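Local coordinates for protein manganese lipoxygenase (Gaeumannomyces graminis, PDB 5FX8) that oxygenates linoleic and alpha-linolenic acids with a catalytic manganese ion, giving 11S- and 13R-hydroperoxy fatty acids, at residues Q46-N55 and S309-V317; L430-A441 and F452-L463. All blocks are in the same frame, centred on the assembly; numbering follows the deposited sequence.

Contact 1: residues Q46-N55 and S309-V317; sequences QYTLPNNDPN and SDRHPVMGV. Unlike the reference sequence in segment 46-55: N52 (reference Lys).
D310 and Y47 make the first contact: the D310 carbonyl O sits 3.6 Å from Y47 CE1, obliquely to the ring. D310 belongs to the type I turn S309-H312, within which S309 OG accepts from R311 N in an ST turn. The D310 carboxylate itself turns to K66.

R311 does most of the polar work. Its carbonyl O accepts from T48 N at 2.9 Å, and the same oxygen lies near the plane of the Y47 ring, at its edge; a CA-H...O contact from Y47 CA adds to the grip. The side chain runs alongside T48, then bends at chi3 (-76°), which swings the guanidinium round to D53. There R311 NH2 meets D53 OD2 at 3.1 Å in a salt bridge, on the syn side of the carboxylate, with the carboxylate and guanidinium planes almost perpendicular (89°). R311 NH1 reaches the same oxygen only weakly and also donates, at the edge of the guanidinium, to a water that is bonded to T48 OG1 as well. R59, in helix 56-69, supplies the main partner of that aspartate, so two arginines converge on one carboxylate.

The H312 imidazole meets L49 and P50 obliquely, L49 CD2 lying 3.6 Å from H312 NE2. That NE2 is hydrogen-bonded to D433, while H312 ND1 accepts from V314 N at 3.1 Å, in the ring plane; bonds at both nitrogens would fix the ring's rotation. P313 packs its CG on Y47 CB at 3.8 Å and its CD beside T48 O. One turn on, the CA of G316 passes Y47 CE1 at 4.0 Å. The first modelled residues, an irregular segment leading to helix 56-69, thus lie across the start of helix 313-321, with H312 as N-cap and P313 in the first turn.

Contact 2: residues L430-A441 and F452-L463; sequences LLRDYELQNWIA and FPAAPLRRRAQL. With NAG (2-acetamido-2-deoxy-beta-D-glucopyranose), chain E.
I440 and L457 meet where a loop folds back over a helix: 452-459 crosses helix 434-444 and then enters helix 460-481, which farther on carries the manganese ligand H478 of the lipoxygenase fold. The tight part is apolar. L457 has its CG anti to the backbone N (chi1 -179°), which drives the branched end between the two short helices: CD1 touches I440 CD1 at 3.8 Å, while CD2 faces L430 CD2 at 3.7 Å and L436 CD2 a little farther off. L463 CD1 fits against L436 CD1 and approaches W439 CZ3 obliquely to the indole, the L463 and W439 side chains crossing at about a right angle. I440 CD1 also reaches F452 CE2, I440 CG2 packs on A455 CB, and L430 CD1 rests on R460 CG, whose guanidinium is tied to D417 and D427.

Q437 fastens this core to the loop. Its bend at chi2 (-48°) brings the amide alongside L457, where OE1 accepts from L457 N at 2.8 Å on an in-plane lone pair and NE2 donates to L457 O at 3.1 Å. NE2 gives to L430 O too, so one amide joins the end of helix 428-431, its own helix and the loop.

The outer side is looser. After a cis peptide, the exposed P456 offers little more than its CA and CB to Q437, and R458 runs outward past L431 CD2. Y434, which makes no contact with 452-463, packs instead on the N60 glycan, NAG C5 lying 3.5 Å above one ring face, offset toward the rim.

How the contacts relate
Contact 1 closes along the chain before contact 2 opens, yet their centres lie only about 15 Å apart, at the same end of the molecule and away from the annotated manganese site. They meet directly at the start of helix 434-444, where H312 and D433, the N-cap residues of helices 313-321 and 434-444, hold one another through their side chains. S309 N probably bonds E435 OE1, weakly, and L49 CD2 packs against D433. Helix 396-420 backs both contacts through Y420. R59 of helix 56-69, already engaged in contact 1, also forms a salt bridge with E435 of contact 2, joining the N-terminal segment to the helical body.

Contact 1: residues Q46-N55 and S309-V317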
# COMPACT_ATOMS: atom_id res chain seq x y z
N GLN A 46 -16.69 -10.72 -25.93
CA GLN A 46 -15.37 -11.30 -25.74
C GLN A 46 -15.34 -12.07 -24.45
O GLN A 46 -14.86 -13.18 -24.43
CB GLN A 46 -14.28 -10.24 -25.74
CG GLN A 46 -12.89 -10.79 -25.96
CD GLN A 46 -12.02 -9.78 -26.62
OE1 GLN A 46 -12.39 -8.61 -26.68
NE2 GLN A 46 -10.90 -10.20 -27.15
N TYR A 47 -15.86 -11.51 -23.36
CA TYR A 47 -16.17 -12.28 -22.16
C TYR A 47 -17.61 -12.76 -22.22
O TYR A 47 -18.52 -11.95 -22.41
CB TYR A 47 -15.96 -11.46 -20.89
CG TYR A 47 -14.53 -11.13 -20.56
CD1 TYR A 47 -13.75 -12.02 -19.85
CD2 TYR A 47 -13.98 -9.94 -20.94
CE1 TYR A 47 -12.46 -11.73 -19.54
CE2 TYR A 47 -12.70 -9.64 -20.64
CZ TYR A 47 -11.94 -10.54 -19.94
OH TYR A 47 -10.64 -10.22 -19.63
N THR A 48 -17.83 -14.06 -22.07
CA THR A 48 -19.18 -14.59 -22.09
C THR A 48 -19.34 -15.70 -21.06
O THR A 48 -18.36 -16.27 -20.58
CB THR A 48 -19.56 -15.17 -23.46
OG1 THR A 48 -18.66 -16.23 -23.77
CG2 THR A 48 -19.51 -14.14 -24.56
N LEU A 49 -20.58 -16.03 -20.76
CA LEU A 49 -20.92 -17.18 -19.95
C LEU A 49 -20.78 -18.46 -20.76
O LEU A 49 -20.80 -18.43 -21.99
CB LEU A 49 -22.35 -17.05 -19.44
CG LEU A 49 -22.56 -15.99 -18.38
CD1 LEU A 49 -24.02 -15.99 -17.98
CD2 LEU A 49 -21.67 -16.25 -17.19
N PRO A 50 -20.59 -19.61 -20.10
CA PRO A 50 -20.52 -20.87 -20.84
C PRO A 50 -21.86 -21.39 -21.29
O PRO A 50 -21.91 -22.22 -22.19
CB PRO A 50 -19.88 -21.82 -19.82
CG PRO A 50 -20.30 -21.27 -18.53
CD PRO A 50 -20.26 -19.80 -18.68
N ASN A 51 -22.95 -20.89 -20.70
CA ASN A 51 -24.29 -21.42 -20.94
C ASN A 51 -24.57 -21.57 -22.44
O ASN A 51 -24.94 -22.65 -22.91
CB ASN A 51 -25.32 -20.51 -20.27
CG ASN A 51 -24.93 -20.16 -18.82
OD1 ASN A 51 -23.75 -19.97 -18.52
ND2 ASN A 51 -25.92 -20.09 -17.93
N ASN A 52 -24.35 -20.52 -23.21
CA ASN A 52 -24.73 -20.61 -24.62
C ASN A 52 -23.58 -20.39 -25.57
O ASN A 52 -23.69 -19.67 -26.56
CB ASN A 52 -25.84 -19.63 -24.90
CG ASN A 52 -27.06 -19.99 -24.16
OD1 ASN A 52 -27.64 -21.02 -24.39
ND2 ASN A 52 -27.43 -19.16 -23.23
N ASP A 53 -22.47 -21.04 -25.26
CA ASP A 53 -21.24 -20.87 -25.98
C ASP A 53 -21.08 -22.01 -26.97
O ASP A 53 -21.09 -23.18 -26.56
CB ASP A 53 -20.09 -20.86 -24.98
CG ASP A 53 -18.80 -20.45 -25.58
OD1 ASP A 53 -18.66 -20.52 -26.80
OD2 ASP A 53 -17.90 -20.07 -24.83
N PRO A 54 -20.94 -21.74 -28.27
CA PRO A 54 -20.81 -22.85 -29.22
C PRO A 54 -19.57 -23.67 -28.98
O PRO A 54 -19.63 -24.89 -28.99
CB PRO A 54 -20.73 -22.15 -30.58
CG PRO A 54 -21.19 -20.84 -30.36
CD PRO A 54 -20.89 -20.46 -28.96
N ASN A 55 -18.47 -23.01 -28.72
CA ASN A 55 -17.20 -23.67 -28.49
C ASN A 55 -17.04 -24.18 -27.08
O ASN A 55 -15.96 -24.17 -26.51
CB ASN A 55 -16.10 -22.68 -28.87
CG ASN A 55 -16.33 -22.11 -30.23
OD1 ASN A 55 -16.57 -20.92 -30.39
ND2 ASN A 55 -16.31 -22.97 -31.23
N SER A 309 -13.55 -20.26 -16.91
CA SER A 309 -12.79 -20.05 -18.12
C SER A 309 -12.09 -18.71 -18.05
O SER A 309 -12.54 -17.78 -17.39
CB SER A 309 -13.73 -20.08 -19.33
OG SER A 309 -13.07 -19.79 -20.54
N ASP A 310 -10.97 -18.60 -18.75
CA ASP A 310 -10.40 -17.29 -18.88
C ASP A 310 -11.36 -16.30 -19.55
O ASP A 310 -11.25 -15.09 -19.32
CB ASP A 310 -9.08 -17.41 -19.63
CG ASP A 310 -7.96 -18.02 -18.78
OD1 ASP A 310 -7.98 -17.98 -17.51
OD2 ASP A 310 -7.00 -18.51 -19.40
N ARG A 311 -12.33 -16.77 -20.33
CA ARG A 311 -13.28 -15.88 -20.99
C ARG A 311 -14.53 -15.62 -20.17
O ARG A 311 -15.40 -14.88 -20.62
CB ARG A 311 -13.67 -16.41 -22.37
CG ARG A 311 -12.47 -16.61 -23.27
CD ARG A 311 -12.85 -17.02 -24.69
NE ARG A 311 -13.28 -18.41 -24.86
CZ ARG A 311 -14.50 -18.78 -25.24
NH1 ARG A 311 -15.43 -17.86 -25.49
NH2 ARG A 311 -14.80 -20.06 -25.38
N HIS A 312 -14.63 -16.18 -19.00
CA HIS A 312 -15.74 -15.91 -18.10
C HIS A 312 -15.65 -14.50 -17.53
O HIS A 312 -14.59 -14.10 -17.04
CB HIS A 312 -15.71 -16.91 -16.98
CG HIS A 312 -17.00 -17.02 -16.26
ND1 HIS A 312 -17.54 -15.98 -15.56
CD2 HIS A 312 -17.85 -18.05 -16.11
CE1 HIS A 312 -18.68 -16.36 -15.01
NE2 HIS A 312 -18.89 -17.62 -15.33
N PRO A 313 -16.74 -13.72 -17.55
CA PRO A 313 -16.66 -12.32 -17.06
C PRO A 313 -16.26 -12.17 -15.60
O PRO A 313 -15.61 -11.18 -15.22
CB PRO A 313 -18.09 -11.81 -17.31
CG PRO A 313 -18.58 -12.67 -18.42
CD PRO A 313 -18.02 -14.02 -18.19
N VAL A 314 -16.62 -13.13 -14.77
CA VAL A 314 -16.23 -13.07 -13.37
C VAL A 314 -14.73 -13.34 -13.22
O VAL A 314 -14.07 -12.73 -12.37
CB VAL A 314 -17.08 -14.04 -12.54
CG1 VAL A 314 -16.61 -14.05 -11.15
CG2 VAL A 314 -18.50 -13.62 -12.57
N MET A 315 -14.18 -14.22 -14.06
CA MET A 315 -12.74 -14.46 -14.05
C MET A 315 -11.98 -13.20 -14.36
O MET A 315 -10.94 -12.94 -13.76
CB MET A 315 -12.37 -15.54 -15.06
CG MET A 315 -10.93 -16.06 -14.95
SD MET A 315 -10.70 -16.96 -13.41
CE MET A 315 -9.72 -15.85 -12.43
N GLY A 316 -12.47 -12.40 -15.30
CA GLY A 316 -11.80 -11.16 -15.65
C GLY A 316 -11.83 -10.13 -14.55
O GLY A 316 -10.84 -9.45 -14.29
N VAL A 317 -12.97 -10.01 -13.85
CA VAL A 317 -13.00 -9.07 -12.74
C VAL A 317 -12.13 -9.57 -11.56
O VAL A 317 -11.44 -8.78 -10.90
CB VAL A 317 -14.46 -8.80 -12.36
CG1 VAL A 317 -14.60 -8.06 -11.06
CG2 VAL A 317 -15.08 -8.01 -13.44
O HOH W 1 -16.08 -15.14 -25.17

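Contact 2: residues L430-A441 and F452-L463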
# COMPACT_ATOMS: atom_id res chain seq x y z
N LEU A 430 -27.71 -18.36 -13.37
CA LEU A 430 -26.62 -18.66 -12.43
C LEU A 430 -26.54 -20.14 -12.14
O LEU A 430 -25.45 -20.68 -11.95
CB LEU A 430 -26.79 -17.91 -11.11
CG LEU A 430 -26.29 -16.49 -10.99
CD1 LEU A 430 -27.35 -15.54 -11.55
CD2 LEU A 430 -26.01 -16.20 -9.55
N LEU A 431 -27.68 -20.80 -12.04
CA LEU A 431 -27.63 -22.20 -11.64
C LEU A 431 -27.04 -23.05 -12.73
O LEU A 431 -26.37 -24.04 -12.44
CB LEU A 431 -29.02 -22.69 -11.25
CG LEU A 431 -29.41 -22.30 -9.83
CD1 LEU A 431 -30.86 -21.85 -9.77
CD2 LEU A 431 -29.11 -23.45 -8.88
N ARG A 432 -27.25 -22.67 -13.99
CA ARG A 432 -26.80 -23.41 -15.15
C ARG A 432 -25.44 -22.96 -15.66
O ARG A 432 -25.02 -23.42 -16.73
CB ARG A 432 -27.82 -23.28 -16.27
CG ARG A 432 -29.14 -23.86 -15.92
CD ARG A 432 -30.10 -23.75 -17.06
NE ARG A 432 -31.36 -23.31 -16.50
CZ ARG A 432 -31.85 -22.12 -16.72
NH1 ARG A 432 -31.20 -21.32 -17.55
NH2 ARG A 432 -32.99 -21.74 -16.17
N ASP A 433 -24.77 -22.05 -14.96
CA ASP A 433 -23.36 -21.68 -15.19
C ASP A 433 -22.50 -22.70 -14.45
O ASP A 433 -22.15 -22.52 -13.29
CB ASP A 433 -23.11 -20.25 -14.72
CG ASP A 433 -21.68 -19.77 -14.93
OD1 ASP A 433 -20.79 -20.60 -15.17
OD2 ASP A 433 -21.41 -18.56 -14.83
N TYR A 434 -22.17 -23.80 -15.13
CA TYR A 434 -21.44 -24.87 -14.48
C TYR A 434 -20.04 -24.43 -14.07
O TYR A 434 -19.49 -24.96 -13.10
CB TYR A 434 -21.39 -26.12 -15.37
CG TYR A 434 -20.77 -25.89 -16.73
CD1 TYR A 434 -19.41 -25.94 -16.90
CD2 TYR A 434 -21.56 -25.61 -17.83
CE1 TYR A 434 -18.87 -25.72 -18.11
CE2 TYR A 434 -21.02 -25.40 -19.02
CZ TYR A 434 -19.68 -25.46 -19.17
OH TYR A 434 -19.16 -25.23 -20.41
N GLU A 435 -19.48 -23.41 -14.73
CA GLU A 435 -18.19 -22.89 -14.29
C GLU A 435 -18.31 -22.21 -12.93
O GLU A 435 -17.50 -22.47 -12.04
CB GLU A 435 -17.63 -21.93 -15.34
CG GLU A 435 -17.22 -22.64 -16.62
CD GLU A 435 -16.73 -21.73 -17.70
OE1 GLU A 435 -16.68 -20.52 -17.52
OE2 GLU A 435 -16.39 -22.24 -18.78
N LEU A 436 -19.33 -21.36 -12.73
CA LEU A 436 -19.52 -20.74 -11.42
C LEU A 436 -19.77 -21.78 -10.34
O LEU A 436 -19.19 -21.71 -9.24
CB LEU A 436 -20.69 -19.76 -11.47
CG LEU A 436 -20.96 -19.05 -10.16
CD1 LEU A 436 -19.93 -17.99 -9.98
CD2 LEU A 436 -22.29 -18.44 -10.26
N GLN A 437 -20.63 -22.74 -10.62
CA GLN A 437 -20.92 -23.79 -9.65
C GLN A 437 -19.70 -24.64 -9.37
O GLN A 437 -19.50 -25.09 -8.24
CB GLN A 437 -22.07 -24.67 -10.15
CG GLN A 437 -23.41 -23.96 -10.37
CD GLN A 437 -23.91 -23.05 -9.21
OE1 GLN A 437 -23.79 -23.36 -8.03
NE2 GLN A 437 -24.51 -21.94 -9.58
N ASN A 438 -18.86 -24.85 -10.37
CA ASN A 438 -17.60 -25.55 -10.12
C ASN A 438 -16.69 -24.73 -9.23
O ASN A 438 -16.06 -25.27 -8.34
CB ASN A 438 -16.89 -25.88 -11.42
CG ASN A 438 -17.51 -27.02 -12.11
OD1 ASN A 438 -18.35 -27.70 -11.55
ND2 ASN A 438 -17.12 -27.25 -13.36
N TRP A 439 -16.60 -23.43 -9.49
CA TRP A 439 -15.83 -22.57 -8.60
C TRP A 439 -16.27 -22.74 -7.15
O TRP A 439 -15.44 -22.80 -6.25
CB TRP A 439 -15.99 -21.12 -9.04
CG TRP A 439 -15.35 -20.13 -8.19
CD1 TRP A 439 -14.24 -20.30 -7.45
CD2 TRP A 439 -15.78 -18.79 -7.99
NE1 TRP A 439 -13.93 -19.14 -6.80
CE2 TRP A 439 -14.86 -18.19 -7.10
CE3 TRP A 439 -16.85 -18.03 -8.46
CZ2 TRP A 439 -14.98 -16.87 -6.68
CZ3 TRP A 439 -16.96 -16.72 -8.04
CH2 TRP A 439 -16.04 -16.15 -7.16
N ILE A 440 -17.58 -22.81 -6.91
CA ILE A 440 -18.03 -22.89 -5.52
C ILE A 440 -17.68 -24.24 -4.93
O ILE A 440 -17.20 -24.34 -3.80
CB ILE A 440 -19.53 -22.60 -5.43
CG1 ILE A 440 -19.84 -21.29 -6.13
CG2 ILE A 440 -19.95 -22.54 -3.99
CD1 ILE A 440 -19.15 -20.13 -5.56
N ALA A 441 -17.91 -25.31 -5.69
CA ALA A 441 -17.55 -26.64 -5.21
C ALA A 441 -16.04 -26.76 -4.97
O ALA A 441 -15.60 -27.35 -3.99
CB ALA A 441 -18.06 -27.67 -6.22
N PHE A 452 -17.06 -20.23 3.16
CA PHE A 452 -17.45 -19.83 1.84
C PHE A 452 -18.86 -20.32 1.57
O PHE A 452 -19.24 -21.39 2.05
CB PHE A 452 -16.49 -20.43 0.81
CG PHE A 452 -16.41 -19.67 -0.47
CD1 PHE A 452 -15.90 -18.40 -0.50
CD2 PHE A 452 -16.84 -20.24 -1.66
CE1 PHE A 452 -15.83 -17.71 -1.67
CE2 PHE A 452 -16.77 -19.54 -2.84
CZ PHE A 452 -16.27 -18.28 -2.85
N PRO A 453 -19.65 -19.56 0.82
CA PRO A 453 -21.02 -19.99 0.54
C PRO A 453 -21.05 -21.39 -0.05
O PRO A 453 -20.31 -21.71 -0.97
CB PRO A 453 -21.52 -18.95 -0.46
CG PRO A 453 -20.30 -18.33 -0.99
CD PRO A 453 -19.30 -18.34 0.10
N ALA A 454 -21.89 -22.23 0.51
CA ALA A 454 -21.96 -23.62 0.11
C ALA A 454 -22.48 -23.77 -1.31
O ALA A 454 -23.22 -22.92 -1.81
CB ALA A 454 -22.87 -24.37 1.06
N ALA A 455 -22.10 -24.86 -1.96
CA ALA A 455 -22.63 -25.14 -3.29
C ALA A 455 -23.84 -25.96 -3.07
O ALA A 455 -23.89 -26.66 -2.07
CB ALA A 455 -21.65 -25.87 -4.11
N PRO A 456 -24.82 -25.89 -3.96
CA PRO A 456 -24.91 -25.03 -5.13
C PRO A 456 -25.34 -23.64 -4.79
O PRO A 456 -26.10 -23.45 -3.85
CB PRO A 456 -25.99 -25.69 -5.97
CG PRO A 456 -26.85 -26.31 -4.98
CD PRO A 456 -25.93 -26.84 -3.92
N LEU A 457 -24.90 -22.69 -5.60
CA LEU A 457 -25.15 -21.29 -5.36
C LEU A 457 -26.41 -20.91 -6.14
O LEU A 457 -26.42 -20.95 -7.37
CB LEU A 457 -23.93 -20.45 -5.78
CG LEU A 457 -23.91 -18.93 -5.63
CD1 LEU A 457 -22.51 -18.30 -5.31
CD2 LEU A 457 -24.56 -18.27 -6.86
N ARG A 458 -27.46 -20.54 -5.41
CA ARG A 458 -28.78 -20.41 -5.99
C ARG A 458 -29.22 -18.97 -6.22
O ARG A 458 -30.10 -18.76 -7.06
CB ARG A 458 -29.81 -21.10 -5.11
CG ARG A 458 -29.26 -22.28 -4.35
CD ARG A 458 -30.36 -23.23 -3.94
NE ARG A 458 -30.83 -24.04 -5.06
CZ ARG A 458 -30.68 -25.35 -5.13
NH1 ARG A 458 -30.08 -26.00 -4.15
NH2 ARG A 458 -31.13 -26.01 -6.19
N ARG A 459 -28.65 -18.00 -5.52
CA ARG A 459 -29.16 -16.63 -5.54
C ARG A 459 -28.08 -15.66 -6.00
O ARG A 459 -26.96 -15.70 -5.50
CB ARG A 459 -29.65 -16.25 -4.14
CG ARG A 459 -30.77 -17.16 -3.62
CD ARG A 459 -31.26 -16.78 -2.20
NE ARG A 459 -30.25 -17.09 -1.19
CZ ARG A 459 -29.46 -16.19 -0.61
NH1 ARG A 459 -29.56 -14.90 -0.90
NH2 ARG A 459 -28.56 -16.59 0.28
N ARG A 460 -28.43 -14.76 -6.93
CA ARG A 460 -27.53 -13.67 -7.31
C ARG A 460 -26.93 -12.96 -6.11
O ARG A 460 -25.76 -12.56 -6.14
CB ARG A 460 -28.26 -12.64 -8.15
CG ARG A 460 -28.77 -13.14 -9.42
CD ARG A 460 -29.76 -12.19 -10.00
NE ARG A 460 -30.17 -12.66 -11.30
CZ ARG A 460 -29.94 -11.98 -12.41
NH1 ARG A 460 -29.33 -10.81 -12.31
NH2 ARG A 460 -30.32 -12.45 -13.59
N ALA A 461 -27.73 -12.71 -5.06
CA ALA A 461 -27.20 -11.99 -3.91
C ALA A 461 -25.96 -12.65 -3.35
O ALA A 461 -25.11 -11.98 -2.77
CB ALA A 461 -28.27 -11.89 -2.83
N GLN A 462 -25.83 -13.97 -3.50
CA GLN A 462 -24.66 -14.66 -2.96
C GLN A 462 -23.42 -14.34 -3.77
O GLN A 462 -22.37 -13.99 -3.22
CB GLN A 462 -24.89 -16.16 -2.92
CG GLN A 462 -25.87 -16.59 -1.88
CD GLN A 462 -26.07 -18.06 -1.85
OE1 GLN A 462 -26.88 -18.60 -2.60
NE2 GLN A 462 -25.34 -18.74 -0.97
N LEU A 463 -23.53 -14.47 -5.09
CA LEU A 463 -22.42 -14.08 -5.93
C LEU A 463 -22.04 -12.62 -5.70
O LEU A 463 -20.86 -12.29 -5.63
CB LEU A 463 -22.78 -14.36 -7.39
CG LEU A 463 -21.64 -14.00 -8.32
CD1 LEU A 463 -20.45 -14.84 -7.94
CD2 LEU A 463 -22.00 -14.19 -9.75
C1 NAG E . -18.39 -28.82 -20.31
C2 NAG E . -19.34 -29.76 -21.08
C3 NAG E . -20.66 -29.91 -20.34
C4 NAG E . -20.43 -30.29 -18.88
C5 NAG E . -19.48 -29.28 -18.26
C6 NAG E . -19.13 -29.59 -16.83
C7 NAG E . -19.18 -29.86 -23.54
C8 NAG E . -19.57 -29.18 -24.83
N2 NAG E . -19.58 -29.25 -22.42
O3 NAG E . -21.50 -30.86 -21.00
O4 NAG E . -21.65 -30.27 -18.15
O5 NAG E . -18.26 -29.27 -18.99
O6 NAG E . -18.47 -30.83 -16.76
O7 NAG E . -18.53 -30.89 -23.52